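Local coordinates for concanavalin B (Canavalia ensiformis, PDB 6CAF), which is a chitinase-like seed protein of glycosyl hydrolase family 18 that may act as a carbohydrate-binding protein, at residues 68-73 with 127-132; 169-174 with 182-187. All blocks are in the same frame, centred on the assembly; numbering follows the deposited sequence. Where two conformers were deposited one is given.

Interaction 1: residues 68-73 with 127-132; sequences IRKPEL and AEYLHT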
ATOM      1  N   ILE A  68      -1.405 -22.496  -7.809  1.00 17.74           N
ATOM      2  CA  ILE A  68      -1.425 -21.436  -8.808  1.00 15.62           C
ATOM      3  C   ILE A  68       0.026 -21.097  -9.174  1.00 16.58           C
ATOM      4  O   ILE A  68       0.716 -20.325  -8.509  1.00 17.38           O
ATOM      5  CB  ILE A  68      -2.213 -20.244  -8.301  1.00 17.03           C
ATOM      6  CG1 ILE A  68      -3.648 -20.715  -7.949  1.00 26.05           C
ATOM      7  CG2 ILE A  68      -2.226 -19.168  -9.371  1.00 17.44           C
ATOM      8  CD1 ILE A  68      -4.587 -19.640  -7.488  1.00 31.58           C
ATOM      9  N   ARG A  69       0.490 -21.733 -10.243  1.00 17.11           N
ATOM     10  CA  ARG A  69       1.889 -21.695 -10.609  1.00 19.19           C
ATOM     11  C   ARG A  69       2.278 -20.319 -11.170  1.00 19.05           C
ATOM     12  O   ARG A  69       3.398 -19.831 -10.966  1.00 19.70           O
ATOM     13  CB  ARG A  69       2.164 -22.828 -11.619  1.00 23.17           C
ATOM     14  CG  ARG A  69       3.572 -22.931 -12.161  1.00 28.46           C
ATOM     15  CD  ARG A  69       4.392 -23.821 -11.268  1.00 30.82           C
ATOM     16  NE  ARG A  69       5.746 -24.031 -11.752  1.00 21.97           N
ATOM     17  CZ  ARG A  69       6.791 -24.101 -10.947  1.00 23.38           C
ATOM     18  NH1 ARG A  69       6.619 -23.964  -9.626  1.00 29.12           N
ATOM     19  NH2 ARG A  69       7.989 -24.285 -11.445  1.00 23.35           N
ATOM     20  N   LYS A  70       1.341 -19.690 -11.866  1.00 17.40           N
ATOM     21  CA  LYS A  70       1.587 -18.409 -12.519  0.60 15.56           C
ATOM     22  C   LYS A  70       0.412 -17.495 -12.285  1.00 14.73           C
ATOM     23  O   LYS A  70      -0.500 -17.415 -13.109  1.00 18.05           O
ATOM     24  CB  LYS A  70       1.792 -18.572 -14.017  0.60 21.46           C
ATOM     25  CG  LYS A  70       2.415 -17.340 -14.647  0.60 25.83           C
ATOM     26  CD  LYS A  70       2.706 -17.513 -16.134  0.60 31.43           C
ATOM     27  CE  LYS A  70       3.365 -16.264 -16.699  0.60 33.81           C
ATOM     28  NZ  LYS A  70       3.839 -16.442 -18.106  0.60 35.63           N
ATOM     29  N   PRO A  71       0.403 -16.804 -11.141  1.00 13.61           N
ATOM     30  CA  PRO A  71      -0.738 -15.956 -10.843  1.00 14.70           C
ATOM     31  C   PRO A  71      -1.046 -14.958 -11.951  1.00 15.37           C
ATOM     32  O   PRO A  71      -0.143 -14.391 -12.563  1.00 18.78           O
ATOM     33  CB  PRO A  71      -0.317 -15.251  -9.553  1.00 15.64           C
ATOM     34  CG  PRO A  71       0.570 -16.247  -8.880  1.00 15.21           C
ATOM     35  CD  PRO A  71       1.322 -16.907 -10.004  1.00 14.76           C
ATOM     36  N   GLU A  72      -2.326 -14.777 -12.203  1.00 15.34           N
ATOM     37  CA  GLU A  72      -2.777 -13.839 -13.204  0.50 15.42           C
ATOM     38  C   GLU A  72      -3.375 -12.600 -12.579  1.00 15.99           C
ATOM     39  O   GLU A  72      -4.072 -12.668 -11.562  1.00 18.84           O
ATOM     40  CB  GLU A  72      -3.788 -14.498 -14.117  0.50 18.67           C
ATOM     41  CG  GLU A  72      -4.234 -13.583 -15.244  0.50 22.75           C
ATOM     42  CD  GLU A  72      -3.119 -13.244 -16.257  0.50 27.21           C
ATOM     43  OE1 GLU A  72      -2.216 -12.363 -16.038  0.50 19.92           O
ATOM     44  OE2 GLU A  72      -3.170 -13.871 -17.328  0.50 37.28           O
ATOM     45  N   LEU A  73      -3.079 -11.454 -13.179  1.00 15.13           N
ATOM     46  CA  LEU A  73      -3.577 -10.204 -12.675  1.00 14.02           C
ATOM     47  C   LEU A  73      -4.911  -9.855 -13.326  1.00 14.44           C
ATOM     48  O   LEU A  73      -5.056  -9.883 -14.548  1.00 16.84           O
ATOM     49  CB  LEU A  73      -2.535  -9.109 -12.927  1.00 14.47           C
ATOM     50  CG  LEU A  73      -2.871  -7.746 -12.308  1.00 15.49           C
ATOM     51  CD1 LEU A  73      -2.843  -7.816 -10.794  1.00 15.34           C
ATOM     52  CD2 LEU A  73      -1.891  -6.733 -12.812  1.00 17.54           C
ATOM     53  N   ALA A 127       7.774 -15.626  -4.462  1.00  9.90           N
ATOM     54  CA  ALA A 127       8.745 -14.546  -4.456  1.00 10.28           C
ATOM     55  C   ALA A 127       9.518 -14.498  -5.768  1.00 10.31           C
ATOM     56  O   ALA A 127       9.754 -13.423  -6.329  1.00 10.74           O
ATOM     57  CB  ALA A 127       9.687 -14.731  -3.277  1.00 11.06           C
ATOM     58  N   GLU A 128       9.928 -15.657  -6.263  1.00 10.70           N
ATOM     59  CA  GLU A 128      10.629 -15.727  -7.533  1.00 10.82           C
ATOM     60  C   GLU A 128       9.755 -15.247  -8.677  1.00 11.11           C
ATOM     61  O   GLU A 128      10.210 -14.515  -9.556  1.00 11.80           O
ATOM     62  CB  GLU A 128      11.129 -17.151  -7.800  1.00 12.08           C
ATOM     63  CG  GLU A 128      12.334 -17.533  -6.932  1.00 13.76           C
ATOM     64  CD  GLU A 128      13.612 -16.836  -7.340  1.00 15.72           C
ATOM     65  OE1 GLU A 128      13.868 -16.737  -8.585  1.00 19.01           O
ATOM     66  OE2 GLU A 128      14.424 -16.447  -6.478  1.00 15.64           O
ATOM     67  N   TYR A 129       8.508 -15.683  -8.669  1.00 11.09           N
ATOM     68  CA  TYR A 129       7.556 -15.212  -9.681  1.00 10.70           C
ATOM     69  C   TYR A 129       7.442 -13.686  -9.676  1.00 10.90           C
ATOM     70  O   TYR A 129       7.503 -13.029 -10.747  1.00 11.41           O
ATOM     71  CB  TYR A 129       6.199 -15.875  -9.461  1.00 11.87           C
ATOM     72  CG  TYR A 129       5.034 -15.204 -10.186  1.00 15.41           C
ATOM     73  CD1 TYR A 129       4.709 -15.470 -11.463  1.00 24.47           C
ATOM     74  CD2 TYR A 129       4.275 -14.261  -9.502  1.00 18.21           C
ATOM     75  CE1 TYR A 129       3.599 -14.816 -12.077  1.00 26.80           C
ATOM     76  CE2 TYR A 129       3.227 -13.611 -10.048  1.00 24.41           C
ATOM     77  CZ  TYR A 129       2.859 -13.873 -11.317  1.00 24.47           C
ATOM     78  OH  TYR A 129       1.745 -13.082 -11.705  1.00 25.03           O
ATOM     79  N   LEU A 130       7.288 -13.122  -8.479  1.00 10.30           N
ATOM     80  CA  LEU A 130       7.193 -11.679  -8.396  1.00 10.22           C
ATOM     81  C   LEU A 130       8.448 -11.004  -8.938  1.00 10.66           C
ATOM     82  O   LEU A 130       8.385  -9.994  -9.662  1.00 11.68           O
ATOM     83  CB  LEU A 130       6.880 -11.236  -6.980  1.00 10.87           C
ATOM     84  CG  LEU A 130       5.516 -11.695  -6.455  1.00 11.00           C
ATOM     85  CD1 LEU A 130       5.418 -11.469  -4.973  1.00 11.72           C
ATOM     86  CD2 LEU A 130       4.395 -10.972  -7.164  1.00 12.81           C
ATOM     87  N   HIS A 131       9.602 -11.567  -8.603  1.00 10.71           N
ATOM     88  CA  HIS A 131      10.820 -10.977  -9.064  1.00 11.07           C
ATOM     89  C   HIS A 131      10.986 -11.076 -10.596  1.00 11.02           C
ATOM     90  O   HIS A 131      11.286 -10.077 -11.263  1.00 12.17           O
ATOM     91  CB  HIS A 131      12.015 -11.601  -8.349  1.00 13.05           C
ATOM     92  CG  HIS A 131      13.286 -10.944  -8.709  1.00 13.62           C
ATOM     93  ND1 HIS A 131      14.217 -11.524  -9.529  1.00 18.44           N
ATOM     94  CD2 HIS A 131      13.761  -9.720  -8.402  1.00 14.19           C
ATOM     95  CE1 HIS A 131      15.237 -10.709  -9.688  1.00 21.32           C
ATOM     96  NE2 HIS A 131      14.979  -9.598  -9.023  1.00 16.97           N
ATOM     97  N   THR A 132      10.791 -12.284 -11.122  1.00 11.10           N
ATOM     98  CA  THR A 132      10.972 -12.537 -12.520  1.00 11.62           C
ATOM     99  C   THR A 132      10.031 -11.719 -13.377  1.00 11.86           C
ATOM    100  O   THR A 132      10.422 -11.186 -14.424  1.00 13.41           O
ATOM    101  CB  THR A 132      10.810 -14.042 -12.814  1.00 12.99           C
ATOM    102  OG1 THR A 132      11.797 -14.756 -12.081  1.00 15.38           O
ATOM    103  CG2 THR A 132      10.854 -14.327 -14.280  1.00 15.01           C
TER

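Interaction 2: residues 169-174 with 182-187; sequences EELYQI and FLLSAA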
ATOM      1  N   GLU A 169      10.363 -12.892   3.762  1.00 10.89           N
ATOM      2  CA  GLU A 169      11.734 -13.339   3.889  0.50 11.02           C
ATOM      3  C   GLU A 169      12.340 -13.682   2.534  1.00 11.62           C
ATOM      4  O   GLU A 169      13.485 -13.325   2.226  1.00 12.45           O
ATOM      5  CB  GLU A 169      11.770 -14.567   4.781  0.50 10.70           C
ATOM      6  CG  GLU A 169      13.144 -15.206   4.892  0.50 15.47           C
ATOM      7  CD  GLU A 169      14.157 -14.334   5.589  0.50 17.09           C
ATOM      8  OE1 GLU A 169      13.729 -13.573   6.466  0.50 18.19           O
ATOM      9  OE2 GLU A 169      15.360 -14.438   5.269  0.50 33.39           O
ATOM     10  N   GLU A 170      11.577 -14.397   1.722  1.00 10.97           N
ATOM     11  CA  GLU A 170      12.093 -14.815   0.439  1.00 11.28           C
ATOM     12  C   GLU A 170      12.304 -13.633  -0.510  1.00 10.91           C
ATOM     13  O   GLU A 170      13.295 -13.570  -1.239  1.00 11.99           O
ATOM     14  CB  GLU A 170      11.213 -15.900  -0.201  1.00 12.20           C
ATOM     15  CG  GLU A 170      11.137 -17.187   0.605  1.00 12.90           C
ATOM     16  CD  GLU A 170      12.409 -17.963   0.858  1.00 16.77           C
ATOM     17  OE1 GLU A 170      13.473 -17.635   0.321  1.00 16.06           O
ATOM     18  OE2 GLU A 170      12.309 -18.958   1.626  1.00 19.83           O
ATOM     19  N   LEU A 171      11.373 -12.676  -0.491  1.00 10.39           N
ATOM     20  CA  LEU A 171      11.562 -11.476  -1.286  1.00 10.63           C
ATOM     21  C   LEU A 171      12.776 -10.675  -0.795  1.00 11.02           C
ATOM     22  O   LEU A 171      13.550 -10.157  -1.603  1.00 12.36           O
ATOM     23  CB  LEU A 171      10.300 -10.606  -1.273  1.00 10.68           C
ATOM     24  CG  LEU A 171       9.187 -11.081  -2.154  1.00 11.57           C
ATOM     25  CD1 LEU A 171       7.879 -10.398  -1.774  1.00 12.30           C
ATOM     26  CD2 LEU A 171       9.490 -10.845  -3.617  1.00 12.58           C
ATOM     27  N   TYR A 172      12.906 -10.566   0.517  1.00 10.99           N
ATOM     28  CA  TYR A 172      14.011  -9.852   1.083  1.00 12.19           C
ATOM     29  C   TYR A 172      15.363 -10.475   0.686  1.00 12.97           C
ATOM     30  O   TYR A 172      16.325  -9.791   0.345  1.00 14.50           O
ATOM     31  CB  TYR A 172      13.854  -9.824   2.597  1.00 13.92           C
ATOM     32  CG  TYR A 172      14.885  -8.923   3.177  1.00 18.27           C
ATOM     33  CD1 TYR A 172      14.691  -7.531   3.190  1.00 22.79           C
ATOM     34  CD2 TYR A 172      16.007  -9.405   3.659  1.00 25.02           C
ATOM     35  CE1 TYR A 172      15.659  -6.680   3.655  1.00 23.68           C
ATOM     36  CE2 TYR A 172      17.016  -8.561   4.159  1.00 24.13           C
ATOM     37  CZ  TYR A 172      16.811  -7.201   4.156  1.00 27.13           C
ATOM     38  OH  TYR A 172      17.731  -6.291   4.609  1.00 30.42           O
ATOM     39  N   GLN A 173      15.410 -11.799   0.680  1.00 12.02           N
ATOM     40  CA  GLN A 173      16.637 -12.484   0.304  0.50 12.94           C
ATOM     41  C   GLN A 173      16.972 -12.265  -1.170  1.00 13.46           C
ATOM     42  O   GLN A 173      18.138 -12.079  -1.527  1.00 15.25           O
ATOM     43  CB  GLN A 173      16.564 -13.974   0.643  0.50 14.96           C
ATOM     44  CG  GLN A 173      16.580 -14.261   2.137  0.50 17.79           C
ATOM     45  CD  GLN A 173      17.847 -13.780   2.801  0.50 27.61           C
ATOM     46  OE1 GLN A 173      18.919 -13.838   2.204  0.50 29.05           O
ATOM     47  NE2 GLN A 173      17.732 -13.287   4.031  0.50 34.76           N
ATOM     48  N   ILE A 174      15.968 -12.278  -2.028  1.00 12.73           N
ATOM     49  CA  ILE A 174      16.153 -12.030  -3.453  1.00 13.34           C
ATOM     50  C   ILE A 174      16.740 -10.621  -3.647  1.00 13.44           C
ATOM     51  O   ILE A 174      17.582 -10.411  -4.526  1.00 14.80           O
ATOM     52  CB  ILE A 174      14.818 -12.236  -4.236  1.00 14.25           C
ATOM     53  CG1 ILE A 174      14.491 -13.714  -4.361  1.00 14.00           C
ATOM     54  CG2 ILE A 174      14.894 -11.585  -5.618  1.00 17.79           C
ATOM     55  CD1 ILE A 174      13.030 -13.954  -4.752  1.00 16.11           C
ATOM     56  N   PHE A 182      14.252  -2.670  -4.916  1.00 16.38           N
ATOM     57  CA  PHE A 182      12.820  -2.661  -4.701  1.00 14.48           C
ATOM     58  C   PHE A 182      12.509  -2.639  -3.219  1.00 13.35           C
ATOM     59  O   PHE A 182      13.275  -3.118  -2.383  1.00 15.36           O
ATOM     60  CB  PHE A 182      12.075  -3.790  -5.456  1.00 14.43           C
ATOM     61  CG  PHE A 182      12.390  -5.178  -4.979  1.00 14.42           C
ATOM     62  CD1 PHE A 182      11.747  -5.728  -3.885  1.00 13.92           C
ATOM     63  CD2 PHE A 182      13.287  -5.954  -5.655  1.00 14.83           C
ATOM     64  CE1 PHE A 182      12.036  -7.003  -3.483  1.00 15.82           C
ATOM     65  CE2 PHE A 182      13.572  -7.228  -5.252  1.00 16.48           C
ATOM     66  CZ  PHE A 182      12.944  -7.757  -4.171  1.00 16.98           C
ATOM     67  N   LEU A 183      11.345  -2.087  -2.940  1.00 11.10           N
ATOM     68  CA  LEU A 183      10.876  -1.898  -1.578  1.00 10.93           C
ATOM     69  C   LEU A 183       9.806  -2.930  -1.231  1.00 10.49           C
ATOM     70  O   LEU A 183       9.162  -3.523  -2.098  1.00 11.77           O
ATOM     71  CB  LEU A 183      10.282  -0.501  -1.436  1.00 12.84           C
ATOM     72  CG  LEU A 183      11.284   0.609  -1.709  1.00 15.57           C
ATOM     73  CD1 LEU A 183      10.583   1.943  -1.923  1.00 22.22           C
ATOM     74  CD2 LEU A 183      12.308   0.720  -0.593  1.00 21.96           C
ATOM     75  N   LEU A 184       9.653  -3.131   0.070  1.00 10.57           N
ATOM     76  CA  LEU A 184       8.682  -4.053   0.610  1.00 10.16           C
ATOM     77  C   LEU A 184       7.825  -3.296   1.615  1.00 10.08           C
ATOM     78  O   LEU A 184       8.342  -2.610   2.507  1.00 11.51           O
ATOM     79  CB  LEU A 184       9.393  -5.224   1.263  1.00 11.46           C
ATOM     80  CG  LEU A 184      10.122  -6.095   0.253  1.00 11.41           C
ATOM     81  CD1 LEU A 184      11.178  -6.957   0.888  1.00 14.68           C
ATOM     82  CD2 LEU A 184       9.152  -6.922  -0.548  1.00 14.76           C
ATOM     83  N   SER A 185       6.505  -3.402   1.494  1.00 10.06           N
ATOM     84  CA  SER A 185       5.615  -2.674   2.406  1.00 10.29           C
ATOM     85  C   SER A 185       4.444  -3.527   2.804  1.00  9.29           C
ATOM     86  O   SER A 185       4.181  -4.560   2.189  1.00 10.46           O
ATOM     87  CB  SER A 185       5.159  -1.388   1.764  1.00 12.71           C
ATOM     88  OG  SER A 185       4.434  -1.602   0.605  1.00 13.30           O
ATOM     89  N   ALA A 186       3.745  -3.077   3.838  1.00 10.43           N
ATOM     90  CA  ALA A 186       2.596  -3.792   4.378  1.00 10.82           C
ATOM     91  C   ALA A 186       1.492  -2.833   4.745  1.00 10.70           C
ATOM     92  O   ALA A 186       1.760  -1.668   5.051  1.00 11.45           O
ATOM     93  CB  ALA A 186       2.982  -4.578   5.592  1.00 14.03           C
ATOM     94  N   ALA A 187       0.269  -3.354   4.775  1.00 10.80           N
ATOM     95  CA  ALA A 187      -0.904  -2.580   5.238  1.00 10.57           C
ATOM     96  C   ALA A 187      -1.667  -3.379   6.293  1.00 10.58           C
ATOM     97  O   ALA A 187      -2.720  -3.957   6.010  1.00 13.16           O
ATOM     98  CB  ALA A 187      -1.817  -2.205   4.091  1.00 11.65           C
TER

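Interaction 1: residues 68-73 with 127-132
P71 and Y129 lock a loop of the family 18 TIM barrel to one of the helices that surround it. The irregular segment 68-73 follows barrel strand 55-64, while 127-132 lies within helix 120-135; the backbones keep well apart, with 7.3 Å between the CA atoms of K70 and Y129, and the tyrosine side chain bridges the gap. Its CG stands anti to the backbone N (chi1 164°), which carries the ring out from the helix toward the loop. There one proline is gripped in two ways. CD of P71 sits over the centre of one face of the phenol, with CG and CB toward CE2 and OH: CD is 3.6 Å from the centroid of the Y129 ring and only 10° off its normal, a CH-pi contact formed by a carbon that the adjoining proline nitrogen makes somewhat electron-poor. The hydroxyl meanwhile donates to the carbonyl of the same residue, and the CH-pi contact and the hydrogen bond together probably limit how far the phenol can turn. K70 CG comes within 3.8 Å of Y129 CE1, obliquely to the ring, before the extended chain leads its amine away. With an alanine in place of Y129, the P71 carbonyl is likely to lose this donor and a gap to open under P71 CD. P71 also touches F64 of strand 55-64 and Y122 and L126 of helix 120-135, while Y129 touches L61 and P142. The hydrogen bond itself is very short, 2.5 Å from Y129 OH to P71 O.

Interaction 2: residues 169-174 with 182-187
Helix segment 169-174 packs across strand 183-186 with Y172 and L184 as the nearest backbone positions, their CA atoms 7.9 Å apart, a spacing filled by apolar side chains. L184 is central to the contact. It points toward the helix, and with its CG anti to the carbonyl carbon (chi1 -67°) its two methyl branches are split between neighbouring helix residues: CD2 meets the side chain of L171, lying 3.9 Å from L171 CD1 and equally near L171 CB, whereas CD1 reaches the start of the next residue, 4.0 Å from Y172 N, and comes up at the edge of the Y172 ring, near its plane. The L171 and L184 side chains cross obliquely. F182, just before the strand, adds a second contact. With chi1 at 66°, its CG is set between the backbone N and the carbonyl carbon, and the ring swings back to the helix, where its edge faces a backbone oxygen: F182 CZ is 3.6 Å from L171 O. The contact is thus buried and chiefly apolar, as expected on the outer side of a barrel strand. It closes the beta-alpha-beta unit of strand 150-154, helix 164-178 and strand 183-186: L171 also touches F153, L184 touches I151, Y172 stacks on H205, and E170 and I174 carry the helix onto neighbouring helix 120-135.

In the fold
Interaction 1 closes before interaction 2 opens along the chain, and their centres lie 14 Å apart on the same side of the molecule, within one GH18 domain. They are joined by two adjacent helices of the barrel's outer layer: helix 120-135 presents Y129 to the loop after strand 55-64, while A127, E128 and H131 pack against E170 and I174 of helix 164-178, the closest approach being 3.3 Å between E128 OE2 and I174 CD1. That second helix then rests on strand 183-186. The chain of contacts therefore runs from the loop beside strand 55-64 over two helices to strand 183-186, touching the parallel sheet at both ends, an example of how a TIM barrel is built up in layers.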